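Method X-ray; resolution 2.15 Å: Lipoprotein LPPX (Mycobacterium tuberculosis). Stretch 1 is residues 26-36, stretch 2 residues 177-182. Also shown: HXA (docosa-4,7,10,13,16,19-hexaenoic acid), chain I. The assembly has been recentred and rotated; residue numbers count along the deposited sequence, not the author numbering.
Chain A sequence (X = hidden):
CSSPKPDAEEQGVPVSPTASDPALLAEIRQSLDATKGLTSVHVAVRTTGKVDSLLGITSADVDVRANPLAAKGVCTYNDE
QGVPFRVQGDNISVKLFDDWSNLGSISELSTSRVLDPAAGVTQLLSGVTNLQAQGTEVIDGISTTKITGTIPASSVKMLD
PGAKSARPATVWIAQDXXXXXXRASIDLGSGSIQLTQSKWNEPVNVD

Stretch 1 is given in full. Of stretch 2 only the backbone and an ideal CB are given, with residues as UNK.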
# COMPACT_ATOMS: atom_id res chain seq x y z
N ALA A 26 -16.69 -9.81 -0.09
CA ALA A 26 -17.09 -9.45 -1.44
C ALA A 26 -16.81 -7.97 -1.69
O ALA A 26 -16.31 -7.61 -2.76
CB ALA A 26 -18.56 -9.75 -1.65
N GLU A 27 -17.12 -7.12 -0.71
CA GLU A 27 -16.90 -5.69 -0.83
C GLU A 27 -15.41 -5.38 -0.92
O GLU A 27 -15.02 -4.51 -1.70
CB GLU A 27 -17.54 -4.94 0.33
CG GLU A 27 -17.45 -3.41 0.26
CD GLU A 27 -18.23 -2.81 -0.90
OE1 GLU A 27 -18.25 -1.56 -1.01
OE2 GLU A 27 -18.82 -3.55 -1.70
N ILE A 28 -14.58 -6.07 -0.14
CA ILE A 28 -13.13 -5.88 -0.26
C ILE A 28 -12.62 -6.33 -1.64
O ILE A 28 -11.78 -5.67 -2.25
CB ILE A 28 -12.35 -6.62 0.84
CG1 ILE A 28 -12.73 -6.08 2.22
CG2 ILE A 28 -10.83 -6.46 0.61
CD1 ILE A 28 -12.29 -6.98 3.35
N ARG A 29 -13.13 -7.45 -2.14
CA ARG A 29 -12.74 -7.90 -3.49
C ARG A 29 -13.12 -6.89 -4.57
O ARG A 29 -12.38 -6.70 -5.52
CB ARG A 29 -13.33 -9.26 -3.83
CG ARG A 29 -12.52 -10.40 -3.31
CD ARG A 29 -13.20 -11.71 -3.63
NE ARG A 29 -12.29 -12.85 -3.49
CZ ARG A 29 -12.39 -13.82 -2.57
NH1 ARG A 29 -11.49 -14.80 -2.56
NH2 ARG A 29 -13.38 -13.84 -1.67
N GLN A 30 -14.27 -6.23 -4.41
CA GLN A 30 -14.63 -5.13 -5.31
C GLN A 30 -13.57 -4.02 -5.33
O GLN A 30 -13.25 -3.51 -6.40
CB GLN A 30 -15.99 -4.55 -4.94
CG GLN A 30 -17.17 -5.46 -5.21
CD GLN A 30 -17.70 -5.39 -6.65
OE1 GLN A 30 -17.28 -4.55 -7.44
NE2 GLN A 30 -18.62 -6.28 -6.98
N SER A 31 -13.02 -3.65 -4.16
CA SER A 31 -11.99 -2.59 -4.13
C SER A 31 -10.67 -3.06 -4.69
O SER A 31 -9.96 -2.29 -5.33
CB SER A 31 -11.78 -1.97 -2.74
OG SER A 31 -11.12 -2.87 -1.87
N LEU A 32 -10.33 -4.33 -4.46
CA LEU A 32 -9.08 -4.89 -4.98
C LEU A 32 -9.15 -5.02 -6.50
O LEU A 32 -8.17 -4.74 -7.18
CB LEU A 32 -8.77 -6.24 -4.33
CG LEU A 32 -8.46 -6.23 -2.83
CD1 LEU A 32 -8.08 -7.62 -2.36
CD2 LEU A 32 -7.35 -5.24 -2.49
N ASP A 33 -10.30 -5.42 -7.02
CA ASP A 33 -10.51 -5.46 -8.47
C ASP A 33 -10.46 -4.06 -9.09
O ASP A 33 -9.86 -3.87 -10.15
CB ASP A 33 -11.83 -6.13 -8.82
CG ASP A 33 -11.80 -7.63 -8.57
OD1 ASP A 33 -10.70 -8.21 -8.48
OD2 ASP A 33 -12.88 -8.22 -8.48
N ALA A 34 -11.05 -3.07 -8.43
CA ALA A 34 -10.94 -1.69 -8.90
C ALA A 34 -9.48 -1.26 -8.92
O ALA A 34 -9.01 -0.68 -9.89
CB ALA A 34 -11.78 -0.76 -8.05
N THR A 35 -8.74 -1.61 -7.87
CA THR A 35 -7.32 -1.30 -7.79
C THR A 35 -6.52 -1.96 -8.92
O THR A 35 -5.66 -1.31 -9.54
CB THR A 35 -6.74 -1.71 -6.41
OG1 THR A 35 -7.47 -1.02 -5.38
CG2 THR A 35 -5.28 -1.35 -6.29
N LYS A 36 -6.80 -3.23 -9.17
CA LYS A 36 -6.15 -3.96 -10.26
C LYS A 36 -6.38 -3.35 -11.65
O LYS A 36 -5.52 -3.45 -12.53
CB LYS A 36 -6.62 -5.41 -10.27
CG LYS A 36 -5.92 -6.31 -9.29
CD LYS A 36 -6.20 -7.79 -9.62
CE LYS A 36 -5.50 -8.75 -8.65
NZ LYS A 36 -5.69 -10.20 -9.03
N UNK A 177 -19.61 4.44 -5.95
CA UNK A 177 -19.76 3.62 -7.16
C UNK A 177 -18.43 3.08 -7.70
O UNK A 177 -18.40 2.10 -8.43
CB UNK A 177 -20.45 4.44 -8.25
N UNK A 178 -17.33 3.72 -7.31
CA UNK A 178 -16.00 3.35 -7.82
C UNK A 178 -15.37 2.16 -7.09
O UNK A 178 -14.50 1.50 -7.64
CB UNK A 178 -15.06 4.55 -7.72
N UNK A 179 -15.79 1.93 -5.85
CA UNK A 179 -15.14 0.96 -4.95
C UNK A 179 -13.64 1.22 -4.76
O UNK A 179 -12.89 0.30 -4.47
CB UNK A 179 -15.34 -0.46 -5.49
N UNK A 180 -13.21 2.47 -4.90
CA UNK A 180 -11.78 2.77 -4.79
C UNK A 180 -11.30 2.37 -3.41
O UNK A 180 -12.01 2.58 -2.42
CB UNK A 180 -11.50 4.25 -5.05
N UNK A 181 -10.11 1.79 -3.35
CA UNK A 181 -9.48 1.52 -2.07
C UNK A 181 -8.81 2.82 -1.62
O UNK A 181 -7.62 3.06 -1.91
CB UNK A 181 -8.48 0.37 -2.17
N UNK A 182 -9.58 3.68 -0.96
CA UNK A 182 -9.10 5.03 -0.61
C UNK A 182 -7.93 4.92 0.38
O UNK A 182 -6.91 5.62 0.25
CB UNK A 182 -10.23 5.87 -0.01
C1 HXA I . -1.89 -5.73 -9.60
O1 HXA I . -1.52 -6.54 -10.48
O2 HXA I . -2.12 -6.08 -8.42
C2 HXA I . -2.07 -4.28 -9.99
C3 HXA I . -1.49 -3.33 -8.94
C4 HXA I . -0.97 -2.04 -9.57
C5 HXA I . -1.79 -0.80 -9.20
C6 HXA I . -1.04 0.14 -8.25
C7 HXA I . -1.71 0.25 -6.89
C8 HXA I . -0.68 0.52 -5.79
C9 HXA I . -1.37 0.65 -4.43
C10 HXA I . -1.12 -0.55 -3.51
C11 HXA I . -2.23 -1.60 -3.57
C12 HXA I . -3.14 -1.58 -2.34
C13 HXA I . -2.60 -2.45 -1.19
C14 HXA I . -3.36 -3.77 -1.02
C15 HXA I . -4.03 -3.88 0.35
C16 HXA I . -4.66 -5.26 0.53
C17 HXA I . -5.73 -5.26 1.62
C18 HXA I . -5.85 -6.66 2.24
C19 HXA I . -7.22 -6.90 2.89
C20 HXA I . -7.27 -6.35 4.31
C21 HXA I . -8.62 -6.64 4.97
C22 HXA I . -8.95 -5.70 6.11

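Position 177 has phi/psi of 102/-20, a positive phi that by itself favours glycine, and nothing of the helix lies within 5.5 Å of its ideal CB. The deposited residue is G177, which makes no contact with stretch 1.

At position 178 the CA-to-CB bond points sideways and the ideal CB again has no helix atom within 5.5 Å. With phi/psi of -82/-25, almost any side chain would suit the helix; a small polar one could also serve the turn. The residue is S178. S178 OG accepts a hydrogen bond from the backbone N of position 180 at 3.1 Å, with an N-H...acceptor angle of 155°. Its contact with the helix comes through the backbone: S178 O lies 3.6 Å from A34 CB.

Position 179 is where the two backbones come closest, its CA standing 4.8 Å from that of S31. The CA-to-CB bond points toward the helix, and the ideal CB sits 3.8 Å from Q30 O, 4.2 Å from S31 N and 4.4 Å from A34 CB. Phi/psi of 56/27 is left-handed, a region that asparagine and glycine enter most readily but that other residues can adopt. Beyond the CB, the helix offers the aliphatic part of Q30 and the carboxylate of E27, so a flat ring with a polar edge, or a long basic chain, would suit. The deposited residue is H179, and the helix covers 110 Å² of it, the largest such area in either stretch. Q30 CB lies 3.8 Å from the centroid of the H179 ring and 20° off its normal, a CH-pi contact over one face. E27 OE1 approaches the ring edge, 3.3 Å from H179 CD2. S31 CA is 3.0 Å from H179 O, a CA-H...O contact with an angle of 136° at the hydrogen.

Position 180 points its CA-to-CB bond away from the helix, with phi/psi of -60/139, so many side chains would be tolerated. H180 occupies it, and the end of the side chain comes nearer, H180 CD2 lying 5.0 Å from A34 CB.

Position 181 turns toward the helix again. Its ideal CB is 3.6 Å from T35 OG1, 4.1 Å from S31 CB and 5.7 Å from L32 CD2. Both hydroxyls already donate within the helix, S31 OG to I28 O (2.9 Å) and T35 OG1 to S31 O (2.8 Å), which leaves them able to accept; a side chain with a donor could therefore be considered, but L32 CD2 and the carbon chain of HXA also make an aliphatic residue such as leucine, isoleucine or methionine reasonable. L181 places CD1 3.8 Å from S31 OG and CD2 4.3 Å from L32 CD2; the same CD2 is 3.9 Å from HXA C12. A water donates to T35 OG1 (2.9 Å) and accepts from L181 N (2.8 Å), bridging helix and strand.

Position 182 is out of reach of the helix, which leaves its choice open; it is V182.

Stretch 2 177-182: GSHHLV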
# COMPACT_ATOMS: atom_id res chain seq x y z
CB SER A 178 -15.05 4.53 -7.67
OG SER A 178 -14.79 4.79 -6.30
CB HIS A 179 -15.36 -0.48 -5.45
CG HIS A 179 -16.78 -0.95 -5.30
ND1 HIS A 179 -17.65 -1.04 -6.36
CD2 HIS A 179 -17.46 -1.38 -4.21
CE1 HIS A 179 -18.82 -1.48 -5.93
NE2 HIS A 179 -18.73 -1.70 -4.64
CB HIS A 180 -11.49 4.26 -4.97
CG HIS A 180 -11.59 4.74 -6.38
ND1 HIS A 180 -12.09 5.98 -6.71
CD2 HIS A 180 -11.23 4.15 -7.54
CE1 HIS A 180 -12.04 6.14 -8.02
NE2 HIS A 180 -11.52 5.05 -8.55
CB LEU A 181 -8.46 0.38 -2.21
CG LEU A 181 -7.80 -0.09 -0.90
CD1 LEU A 181 -8.83 -0.57 0.13
CD2 LEU A 181 -6.81 -1.21 -1.20
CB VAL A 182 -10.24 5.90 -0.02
CG1 VAL A 182 -9.72 7.29 0.37
CG2 VAL A 182 -11.37 6.03 -1.01
O HOH W 1 -8.61 1.58 -5.76
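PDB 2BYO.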